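Side-chain contacts in uncharacterized protein (Bordetella bronchiseptica RB50, PDB 3BE3), which is of unknown function but belongs to the DUF1653 family, grouped with SH3-like domains, and forms a small antiparallel beta-sheet protein that pairs as a dimer: residues W58-D63 against Q69-Y74; G25-D30 against E34-Y39; V38-Y43 against L48-R53. One frame throughout, in Å; residues are numbered along the deposited sequence.

Contact 1: residues W58-D63 against Q69-Y74; sequences WNETVD and QPRFAY. With SO4 (sulfate ion), chain D.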
loop_
_atom_site.group_PDB
_atom_site.type_symbol
_atom_site.label_atom_id
_atom_site.label_comp_id
_atom_site.label_asym_id
_atom_site.label_seq_id
_atom_site.Cartn_x
_atom_site.Cartn_y
_atom_site.Cartn_z
ATOM N N TRP B 58 4.002 11.739 5.686
ATOM C CA TRP B 58 3.464 11.096 6.891
ATOM C C TRP B 58 4.263 11.554 8.109
ATOM O O TRP B 58 3.696 11.815 9.172
ATOM C CB TRP B 58 3.556 9.566 6.746
ATOM C CG TRP B 58 3.158 8.729 7.957
ATOM C CD1 TRP B 58 3.896 8.511 9.079
ATOM C CD2 TRP B 58 1.957 7.946 8.117
ATOM N NE1 TRP B 58 3.243 7.634 9.920
ATOM C CE2 TRP B 58 2.055 7.270 9.347
ATOM C CE3 TRP B 58 0.824 7.737 7.327
ATOM C CZ2 TRP B 58 1.045 6.418 9.813
ATOM C CZ3 TRP B 58 -0.175 6.885 7.797
ATOM C CH2 TRP B 58 -0.051 6.235 9.017
ATOM N N ASN B 59 5.580 11.651 7.929
ATOM C CA ASN B 59 6.497 12.062 8.990
ATOM C C ASN B 59 6.578 13.565 9.257
ATOM O O ASN B 59 7.281 13.990 10.173
ATOM C CB ASN B 59 7.908 11.545 8.692
ATOM C CG ASN B 59 8.096 10.109 9.105
ATOM O OD1 ASN B 59 7.496 9.660 10.077
ATOM N ND2 ASN B 59 8.946 9.383 8.388
ATOM N N GLU B 60 5.876 14.375 8.476
ATOM C CA GLU B 60 5.936 15.813 8.693
ATOM C C GLU B 60 5.240 16.248 9.970
ATOM O O GLU B 60 4.329 15.586 10.468
ATOM C CB GLU B 60 5.317 16.571 7.514
ATOM C CG GLU B 60 6.093 16.458 6.221
ATOM C CD GLU B 60 5.496 17.304 5.115
ATOM O OE1 GLU B 60 4.255 17.372 5.029
ATOM O OE2 GLU B 60 6.262 17.890 4.324
ATOM N N THR B 61 5.692 17.375 10.504
ATOM C CA THR B 61 5.105 17.946 11.703
ATOM C C THR B 61 4.118 19.002 11.224
ATOM O O THR B 61 4.306 19.600 10.166
ATOM C CB THR B 61 6.182 18.595 12.609
ATOM O OG1 THR B 61 7.021 17.570 13.157
ATOM C CG2 THR B 61 5.539 19.378 13.749
ATOM N N VAL B 62 3.058 19.208 11.991
ATOM C CA VAL B 62 2.038 20.180 11.642
ATOM C C VAL B 62 1.702 21.053 12.843
ATOM O O VAL B 62 1.887 20.650 13.989
ATOM C CB VAL B 62 0.754 19.476 11.154
ATOM C CG1 VAL B 62 1.028 18.746 9.850
ATOM C CG2 VAL B 62 0.272 18.495 12.207
ATOM N N ASP B 63 1.207 22.257 12.574
ATOM C CA ASP B 63 0.846 23.181 13.641
ATOM C C ASP B 63 -0.559 23.732 13.440
ATOM O O ASP B 63 -0.793 24.572 12.567
ATOM C CB ASP B 63 1.855 24.335 13.704
ATOM C CG ASP B 63 1.674 25.205 14.937
ATOM O OD1 ASP B 63 0.593 25.807 15.093
ATOM O OD2 ASP B 63 2.618 25.281 15.753
ATOM N N GLN B 69 2.990 19.383 16.291
ATOM C CA GLN B 69 2.703 17.991 16.634
ATOM C C GLN B 69 2.836 17.079 15.417
ATOM O O GLN B 69 2.722 17.527 14.276
ATOM C CB GLN B 69 1.299 17.868 17.234
ATOM C CG GLN B 69 0.159 18.220 16.297
ATOM C CD GLN B 69 -1.201 18.003 16.943
ATOM O OE1 GLN B 69 -1.478 16.933 17.488
ATOM N NE2 GLN B 69 -2.057 19.019 16.880
ATOM N N PRO B 70 3.096 15.782 15.640
ATOM C CA PRO B 70 3.235 14.860 14.507
ATOM C C PRO B 70 1.953 14.787 13.691
ATOM O O PRO B 70 0.862 14.890 14.239
ATOM C CB PRO B 70 3.531 13.518 15.183
ATOM C CG PRO B 70 4.134 13.897 16.494
ATOM C CD PRO B 70 3.285 15.071 16.917
ATOM N N ARG B 71 2.087 14.626 12.378
ATOM C CA ARG B 71 0.909 14.487 11.527
ATOM C C ARG B 71 0.256 13.178 11.966
ATOM O O ARG B 71 -0.962 13.087 12.091
ATOM C CB ARG B 71 1.308 14.404 10.048
ATOM C CG ARG B 71 0.107 14.366 9.100
ATOM C CD ARG B 71 0.510 14.104 7.654
ATOM N NE ARG B 71 1.320 15.171 7.064
ATOM C CZ ARG B 71 0.872 16.391 6.774
ATOM N NH1 ARG B 71 -0.391 16.724 7.018
ATOM N NH2 ARG B 71 1.691 17.279 6.223
ATOM N N PHE B 72 1.099 12.175 12.209
ATOM C CA PHE B 72 0.665 10.851 12.662
ATOM C C PHE B 72 1.487 10.440 13.885
ATOM O O PHE B 72 2.704 10.308 13.787
ATOM C CB PHE B 72 0.862 9.803 11.560
ATOM C CG PHE B 72 -0.129 9.901 10.421
ATOM C CD1 PHE B 72 0.153 10.653 9.283
ATOM C CD2 PHE B 72 -1.348 9.221 10.482
ATOM C CE1 PHE B 72 -0.759 10.725 8.226
ATOM C CE2 PHE B 72 -2.258 9.288 9.438
ATOM C CZ PHE B 72 -1.965 10.042 8.306
ATOM N N ALA B 73 0.832 10.242 15.026
ATOM C CA ALA B 73 1.519 9.846 16.265
ATOM C C ALA B 73 1.367 8.364 16.595
ATOM O O ALA B 73 0.254 7.873 16.783
ATOM C CB ALA B 73 1.010 10.676 17.439
ATOM N N TYR B 74 2.491 7.656 16.678
ATOM C CA TYR B 74 2.496 6.222 16.986
ATOM C C TYR B 74 2.016 5.978 18.416
ATOM O O TYR B 74 2.496 6.619 19.351
ATOM C CB TYR B 74 3.921 5.660 16.822
ATOM C CG TYR B 74 4.087 4.174 17.115
ATOM C CD1 TYR B 74 3.569 3.208 16.265
ATOM C CD2 TYR B 74 4.773 3.741 18.246
ATOM C CE1 TYR B 74 3.732 1.842 16.530
ATOM C CE2 TYR B 74 4.935 2.378 18.522
ATOM C CZ TYR B 74 4.412 1.428 17.663
ATOM O OH TYR B 74 4.568 0.079 17.942
HETATM S S SO4 D . -3.823 15.957 6.423
HETATM O O1 SO4 D . -2.894 14.997 7.056
HETATM O O2 SO4 D . -3.347 17.327 6.690
HETATM O O3 SO4 D . -3.855 15.729 4.972
HETATM O O4 SO4 D . -5.172 15.780 6.983
HETATM O O HOH W 1 4.077 12.400 11.740
HETATM O O HOH W 2 -1.024 21.072 15.582
#

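Contact 2: residues G25-D30 against E34-Y39; sequences GLARAD and EVVVVY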
loop_
_atom_site.group_PDB
_atom_site.type_symbol
_atom_site.label_atom_id
_atom_site.label_comp_id
_atom_site.label_asym_id
_atom_site.label_seq_id
_atom_site.Cartn_x
_atom_site.Cartn_y
_atom_site.Cartn_z
ATOM N N GLY B 25 2.866 -1.260 7.012
ATOM C CA GLY B 25 4.282 -1.287 6.689
ATOM C C GLY B 25 4.641 -0.304 5.591
ATOM O O GLY B 25 3.797 0.473 5.134
ATOM N N LEU B 26 5.900 -0.328 5.165
ATOM C CA LEU B 26 6.371 0.554 4.107
ATOM C C LEU B 26 6.256 -0.174 2.771
ATOM O O LEU B 26 6.305 -1.404 2.710
ATOM C CB LEU B 26 7.834 0.946 4.337
ATOM C CG LEU B 26 8.171 1.775 5.575
ATOM C CD1 LEU B 26 9.675 1.984 5.646
ATOM C CD2 LEU B 26 7.436 3.122 5.504
ATOM N N ALA B 27 6.100 0.594 1.703
ATOM C CA ALA B 27 5.999 0.028 0.371
ATOM C C ALA B 27 6.616 0.970 -0.651
ATOM O O ALA B 27 6.744 2.170 -0.420
ATOM C CB ALA B 27 4.540 -0.240 0.023
ATOM N N ARG B 28 7.012 0.404 -1.782
ATOM C CA ARG B 28 7.605 1.169 -2.871
ATOM C C ARG B 28 6.552 1.329 -3.967
ATOM O O ARG B 28 6.059 0.342 -4.505
ATOM C CB ARG B 28 8.824 0.419 -3.431
ATOM C CG ARG B 28 9.560 1.113 -4.571
ATOM C CD ARG B 28 10.530 2.170 -4.061
ATOM N NE ARG B 28 11.572 1.583 -3.220
ATOM C CZ ARG B 28 12.593 2.263 -2.708
ATOM N NH1 ARG B 28 12.717 3.560 -2.951
ATOM N NH2 ARG B 28 13.486 1.642 -1.946
ATOM N N ALA B 29 6.183 2.567 -4.276
ATOM C CA ALA B 29 5.210 2.811 -5.339
ATOM C C ALA B 29 5.953 2.443 -6.622
ATOM O O ALA B 29 7.003 3.015 -6.923
ATOM C CB ALA B 29 4.805 4.277 -5.362
ATOM N N ASP B 30 5.415 1.491 -7.379
ATOM C CA ASP B 30 6.076 1.027 -8.599
ATOM C C ASP B 30 6.358 2.070 -9.685
ATOM O O ASP B 30 7.431 2.054 -10.288
ATOM C CB ASP B 30 5.283 -0.119 -9.225
ATOM C CG ASP B 30 6.000 -0.738 -10.408
ATOM O OD1 ASP B 30 6.927 -1.546 -10.192
ATOM O OD2 ASP B 30 5.649 -0.402 -11.555
ATOM N N GLU B 34 8.807 5.848 -5.164
ATOM C CA GLU B 34 8.789 6.609 -3.927
ATOM C C GLU B 34 8.370 5.673 -2.798
ATOM O O GLU B 34 7.674 4.683 -3.016
ATOM C CB GLU B 34 7.847 7.820 -4.031
ATOM C CG GLU B 34 8.379 8.904 -4.975
ATOM C CD GLU B 34 7.937 10.312 -4.588
ATOM O OE1 GLU B 34 6.717 10.579 -4.573
ATOM O OE2 GLU B 34 8.814 11.156 -4.299
ATOM N N VAL B 35 8.834 5.986 -1.600
ATOM C CA VAL B 35 8.556 5.206 -0.406
ATOM C C VAL B 35 7.245 5.690 0.217
ATOM O O VAL B 35 7.097 6.877 0.517
ATOM C CB VAL B 35 9.729 5.365 0.576
ATOM C CG1 VAL B 35 9.430 4.655 1.877
ATOM C CG2 VAL B 35 10.986 4.757 -0.037
ATOM N N VAL B 36 6.288 4.781 0.393
ATOM C CA VAL B 36 4.986 5.152 0.947
ATOM C C VAL B 36 4.557 4.301 2.149
ATOM O O VAL B 36 5.041 3.184 2.339
ATOM C CB VAL B 36 3.879 5.023 -0.133
ATOM C CG1 VAL B 36 4.221 5.863 -1.351
ATOM C CG2 VAL B 36 3.722 3.554 -0.536
ATOM N N VAL B 37 3.640 4.837 2.954
ATOM C CA VAL B 37 3.104 4.110 4.106
ATOM C C VAL B 37 1.764 3.520 3.661
ATOM O O VAL B 37 0.949 4.211 3.044
ATOM C CB VAL B 37 2.845 5.047 5.333
ATOM C CG1 VAL B 37 2.156 4.272 6.470
ATOM C CG2 VAL B 37 4.158 5.654 5.817
ATOM N N VAL B 38 1.558 2.238 3.952
ATOM C CA VAL B 38 0.316 1.537 3.625
ATOM C C VAL B 38 -0.450 1.481 4.942
ATOM O O VAL B 38 0.055 0.940 5.925
ATOM C CB VAL B 38 0.591 0.093 3.134
ATOM C CG1 VAL B 38 -0.727 -0.640 2.883
ATOM C CG2 VAL B 38 1.416 0.140 1.857
ATOM N N TYR B 39 -1.654 2.046 4.970
ATOM C CA TYR B 39 -2.437 2.071 6.204
ATOM C C TYR B 39 -3.951 1.932 6.005
ATOM O O TYR B 39 -4.484 2.236 4.937
ATOM C CB TYR B 39 -2.125 3.365 6.971
ATOM C CG TYR B 39 -2.484 4.668 6.265
ATOM C CD1 TYR B 39 -3.567 5.439 6.685
ATOM C CD2 TYR B 39 -1.720 5.154 5.209
ATOM C CE1 TYR B 39 -3.876 6.662 6.072
ATOM C CE2 TYR B 39 -2.023 6.376 4.593
ATOM C CZ TYR B 39 -3.098 7.128 5.027
ATOM O OH TYR B 39 -3.367 8.348 4.435
#

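Contact 3: residues V38-Y43 against L48-R53; sequences VYTRLY and LPMSTR. With SO4 (sulfate ion), chain D.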
loop_
_atom_site.group_PDB
_atom_site.type_symbol
_atom_site.label_atom_id
_atom_site.label_comp_id
_atom_site.label_asym_id
_atom_site.label_seq_id
_atom_site.Cartn_x
_atom_site.Cartn_y
_atom_site.Cartn_z
ATOM N N VAL B 38 1.558 2.238 3.952
ATOM C CA VAL B 38 0.316 1.537 3.625
ATOM C C VAL B 38 -0.450 1.481 4.942
ATOM O O VAL B 38 0.055 0.940 5.925
ATOM C CB VAL B 38 0.591 0.093 3.134
ATOM C CG1 VAL B 38 -0.727 -0.640 2.883
ATOM C CG2 VAL B 38 1.416 0.140 1.857
ATOM N N TYR B 39 -1.654 2.046 4.970
ATOM C CA TYR B 39 -2.437 2.071 6.204
ATOM C C TYR B 39 -3.951 1.932 6.005
ATOM O O TYR B 39 -4.484 2.236 4.937
ATOM C CB TYR B 39 -2.125 3.365 6.971
ATOM C CG TYR B 39 -2.484 4.668 6.265
ATOM C CD1 TYR B 39 -3.567 5.439 6.685
ATOM C CD2 TYR B 39 -1.720 5.154 5.209
ATOM C CE1 TYR B 39 -3.876 6.662 6.072
ATOM C CE2 TYR B 39 -2.023 6.376 4.593
ATOM C CZ TYR B 39 -3.098 7.128 5.027
ATOM O OH TYR B 39 -3.367 8.348 4.435
ATOM N N THR B 40 -4.640 1.487 7.052
ATOM C CA THR B 40 -6.083 1.293 6.998
ATOM C C THR B 40 -6.726 2.179 8.050
ATOM O O THR B 40 -6.161 2.371 9.123
ATOM C CB THR B 40 -6.443 -0.175 7.316
ATOM O OG1 THR B 40 -5.657 -1.047 6.497
ATOM C CG2 THR B 40 -7.931 -0.435 7.066
ATOM N N ARG B 41 -7.901 2.724 7.756
ATOM C CA ARG B 41 -8.564 3.555 8.755
ATOM C C ARG B 41 -9.270 2.652 9.753
ATOM O O ARG B 41 -9.761 1.572 9.401
ATOM C CB ARG B 41 -9.561 4.525 8.111
ATOM C CG ARG B 41 -10.575 3.892 7.203
ATOM C CD ARG B 41 -11.492 4.946 6.583
ATOM N NE ARG B 41 -12.181 4.394 5.423
ATOM C CZ ARG B 41 -13.132 3.472 5.484
ATOM N NH1 ARG B 41 -13.538 2.997 6.655
ATOM N NH2 ARG B 41 -13.640 2.982 4.365
ATOM N N LEU B 42 -9.313 3.103 11.001
ATOM C CA LEU B 42 -9.941 2.340 12.065
ATOM C C LEU B 42 -11.158 3.080 12.615
ATOM O O LEU B 42 -11.302 3.271 13.826
ATOM C CB LEU B 42 -8.913 2.062 13.168
ATOM C CG LEU B 42 -7.630 1.386 12.652
ATOM C CD1 LEU B 42 -6.618 1.270 13.785
ATOM C CD2 LEU B 42 -7.949 0.009 12.060
ATOM N N TYR B 43 -12.031 3.495 11.702
ATOM C CA TYR B 43 -13.276 4.185 12.037
ATOM C C TYR B 43 -14.199 4.078 10.825
ATOM O O TYR B 43 -13.734 3.859 9.696
ATOM C CB TYR B 43 -13.013 5.659 12.386
ATOM C CG TYR B 43 -12.397 6.481 11.276
ATOM C CD1 TYR B 43 -13.183 7.215 10.396
ATOM C CD2 TYR B 43 -11.022 6.513 11.096
ATOM C CE1 TYR B 43 -12.606 7.966 9.360
ATOM C CE2 TYR B 43 -10.441 7.255 10.070
ATOM C CZ TYR B 43 -11.235 7.980 9.201
ATOM O OH TYR B 43 -10.655 8.709 8.187
ATOM N N LEU B 48 -12.765 3.383 0.083
ATOM C CA LEU B 48 -11.692 2.407 0.192
ATOM C C LEU B 48 -11.111 2.523 1.600
ATOM O O LEU B 48 -10.712 3.606 2.017
ATOM C CB LEU B 48 -10.610 2.706 -0.854
ATOM C CG LEU B 48 -10.976 2.361 -2.303
ATOM C CD1 LEU B 48 -10.010 3.035 -3.257
ATOM C CD2 LEU B 48 -10.957 0.857 -2.492
ATOM N N PRO B 49 -11.081 1.416 2.358
ATOM C CA PRO B 49 -10.524 1.513 3.711
ATOM C C PRO B 49 -9.005 1.687 3.755
ATOM O O PRO B 49 -8.482 2.315 4.678
ATOM C CB PRO B 49 -11.004 0.220 4.385
ATOM C CG PRO B 49 -11.177 -0.734 3.251
ATOM C CD PRO B 49 -11.795 0.141 2.172
HETATM N N MSE B 50 -8.293 1.147 2.766
HETATM C CA MSE B 50 -6.837 1.284 2.741
HETATM C C MSE B 50 -6.391 2.506 1.957
HETATM O O MSE B 50 -7.043 2.917 0.987
HETATM C CB MSE B 50 -6.157 0.037 2.156
HETATM C CG MSE B 50 -6.048 -1.123 3.121
HETATM SE SE MSE B 50 -4.603 -2.343 2.659
HETATM C CE MSE B 50 -5.456 -3.197 1.144
ATOM N N SER B 51 -5.266 3.074 2.382
ATOM C CA SER B 51 -4.709 4.254 1.733
ATOM C C SER B 51 -3.193 4.154 1.714
ATOM O O SER B 51 -2.615 3.333 2.422
ATOM C CB SER B 51 -5.108 5.517 2.510
ATOM O OG SER B 51 -6.513 5.647 2.624
ATOM N N THR B 52 -2.547 4.982 0.894
ATOM C CA THR B 52 -1.088 5.010 0.850
ATOM C C THR B 52 -0.688 6.482 0.878
ATOM O O THR B 52 -1.376 7.339 0.313
ATOM C CB THR B 52 -0.495 4.360 -0.428
ATOM O OG1 THR B 52 -0.741 5.208 -1.558
ATOM C CG2 THR B 52 -1.101 2.985 -0.666
ATOM N N ARG B 53 0.415 6.783 1.554
ATOM C CA ARG B 53 0.882 8.162 1.653
ATOM C C ARG B 53 2.397 8.186 1.765
ATOM O O ARG B 53 2.982 7.368 2.473
ATOM C CB ARG B 53 0.260 8.842 2.871
ATOM C CG ARG B 53 0.451 10.344 2.892
ATOM C CD ARG B 53 -0.504 11.004 3.877
ATOM N NE ARG B 53 -0.530 12.454 3.715
ATOM C CZ ARG B 53 -1.368 13.261 4.357
ATOM N NH1 ARG B 53 -2.251 12.755 5.209
ATOM N NH2 ARG B 53 -1.320 14.566 4.143
HETATM S S SO4 D . -3.823 15.957 6.423
HETATM O O1 SO4 D . -2.894 14.997 7.056
HETATM O O2 SO4 D . -3.347 17.327 6.690
HETATM O O3 SO4 D . -3.855 15.729 4.972
HETATM O O4 SO4 D . -5.172 15.780 6.983
HETATM O O HOH W 3 -4.215 10.528 5.752
HETATM O O HOH W 4 -12.548 5.584 2.957
#

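Contact 1: residues W58-D63 against Q69-Y74
Trp58 holds CG anti to its own N (chi1 175°), whereas Phe72 swings CG beside its N (chi1 -73°), and the two rings meet flat against each other. The phenyl ring lies almost squarely over the six-membered half of the indole, centroids 3.6 Å apart and planes at 3°, a face-to-face stack with little offset. CB of Phe72 continues the cover over the five-membered half, a CH-pi contact 3.8 Å from that ring's centroid. Tyr13 and Tyr39 meet Trp58 edge-to-face, and His15 does the same to Phe72, so the buried pair sits within an aromatic cluster.

Arg71 runs alongside Glu60. The bend at chi3 brings NH2 to OE1 of Glu60 in a salt bridge of 2.8 Å, with the carboxylate oxygen close to the guanidinium plane. CG1 of Val62 rests over one face of that guanidinium, 3.8 Å from NH1. NE is taken by the carbonyl of Ile57, and NH1 donates to O1 of the sulfate at 3.0 Å. Three directions of pull thus fix the group's rotation.

The main chain joins the same residues: Arg71 N donates to Glu60 O, and Val62 and Gln69 exchange two backbone hydrogen bonds, Val62 N reaching Gln69 O at 2.9 Å. A water linking Trp58 O to Phe72 N bridges the two segments where they part beyond Arg71. The pairing of Val62 with Gln69 belongs to the antiparallel hairpin of strands 61-64 and 67-76, the latter interrupted at Arg71, whose side chain helps hold a sulfate, probably from the crystallisation liquor, together with His15, Tyr16 and Arg53.

Contact 2: residues G25-D30 against E34-Y39
Plain antiparallel strand pairing joins residues 25-30 to 34-39 at the turn end of the hairpin of strands 20-29 and 35-41, with Ala27, Val36 and Val38 packed on one face and a mixed set on the other. Ala27 and Val36 form a hydrogen-bonded pair, Val36 N reaching Ala27 O at 2.8 Å and Ala27 N returning a bond to Val36 O. Val38 N to Gly25 O and Ala29 N to Glu34 O extend the run.

On the face carrying Ala27, its methyl CB touches two valines, 3.6 Å from CG2 of Val38 and 3.9 Å from CG2 of Val36. Val36 has CG1 anti to its carbonyl carbon (chi1 -56°), which puts CG2 between N and the carbonyl carbon and 3.3 Å from Ala27 O. The short axes of 25-29 and 35-39 run antiparallel but 48° from exactly so (132°), a strong twist consistent with the bent sheet of SH3-like folds. The sheet continues into the second subunit, where Arg28 and Ala29 pair in parallel with a strand of that chain; Val38 packs on its Val38 and Ala27 on its Met50.

The opposite face carries Leu26, Arg28, Val35 and Val37. CD2 of Leu26 reaches CG2 of Val37 loosely, at 4.2 Å, and Leu55 of the helix 55-58 packs on Leu26, Val35 and Val37. Arg28 bends at chi2 and chi3, folding back until CG2 of Val35 stands over one face of its guanidinium, 3.6 Å from NH1. That nitrogen is hydrogen-bonded to Asp33 O, while Glu34 forms a salt bridge with Arg56.

Contact 3: residues V38-Y43 against L48-R53
The hairpin of strands 35-41 and 50-54 brings residues 38-43 against 48-53 at one edge of the sheet within the chain, and Tyr39 with Ser51 forms its central hydrogen-bonded pair. Tyr39 N donates to Ser51 O, and Ser51 N answers to Tyr39 O at 2.8 Å. Because CG of Tyr39 stands between its N and carbonyl carbon (chi1 62°), the ring leans across to the partner strand. CB of Ser51 lies over one face, offset towards the hydroxyl end and 3.6 Å from CZ; CB of Arg53 approaches CE2 obliquely.

A water joins Tyr39 OH to Arg53 NH1, though its bond to the arginine is weak. Arg53 is extended from CG to NE and offers its guanidinium edge to the sulfate, with NH2 2.9 Å from O3 and NH1 3.0 Å from O1.

Nearer the turn, Arg41 N donates to Pro49 O at 3.2 Å. CA of Pro49 lies over one face of the Arg41 guanidinium, 3.5 Å from NH2, while NE reaches Leu48 O through a water and NH1 bonds the carbonyl of Tyr43. On the face opposite Tyr39 and Ser51, OG1 of Thr40 touches CG of selenomethionine Met50 at 3.4 Å. The contact is an antiparallel beta hairpin, and its strand 50-54, outermost within the chain, pairs in parallel through Ser51 and Thr52 with the second subunit.

How the contacts relate
Along the chain, contact 2 leads directly into contact 3, which shares Val38 and Tyr39 on strand 35-41, and contact 1 follows. All belong to one six-stranded antiparallel sheet, in which 50-54 and 61-64 are the outermost strands within the chain. The centres of contacts 2 and 3 are about 12 Å apart; that of contact 1 lies about 17 Å from contact 2 and 16 Å from contact 3. Helix 55-58 carries Trp58 against Tyr39, CZ3 to CD2 3.5 Å; separately, Arg71 of strand 67-76 and Arg53 of strand 50-54 share one sulfate. Contacts 2 and 3 both contribute to the interface with the second subunit, through which the sheet runs on, while contact 1 touches no other subunit.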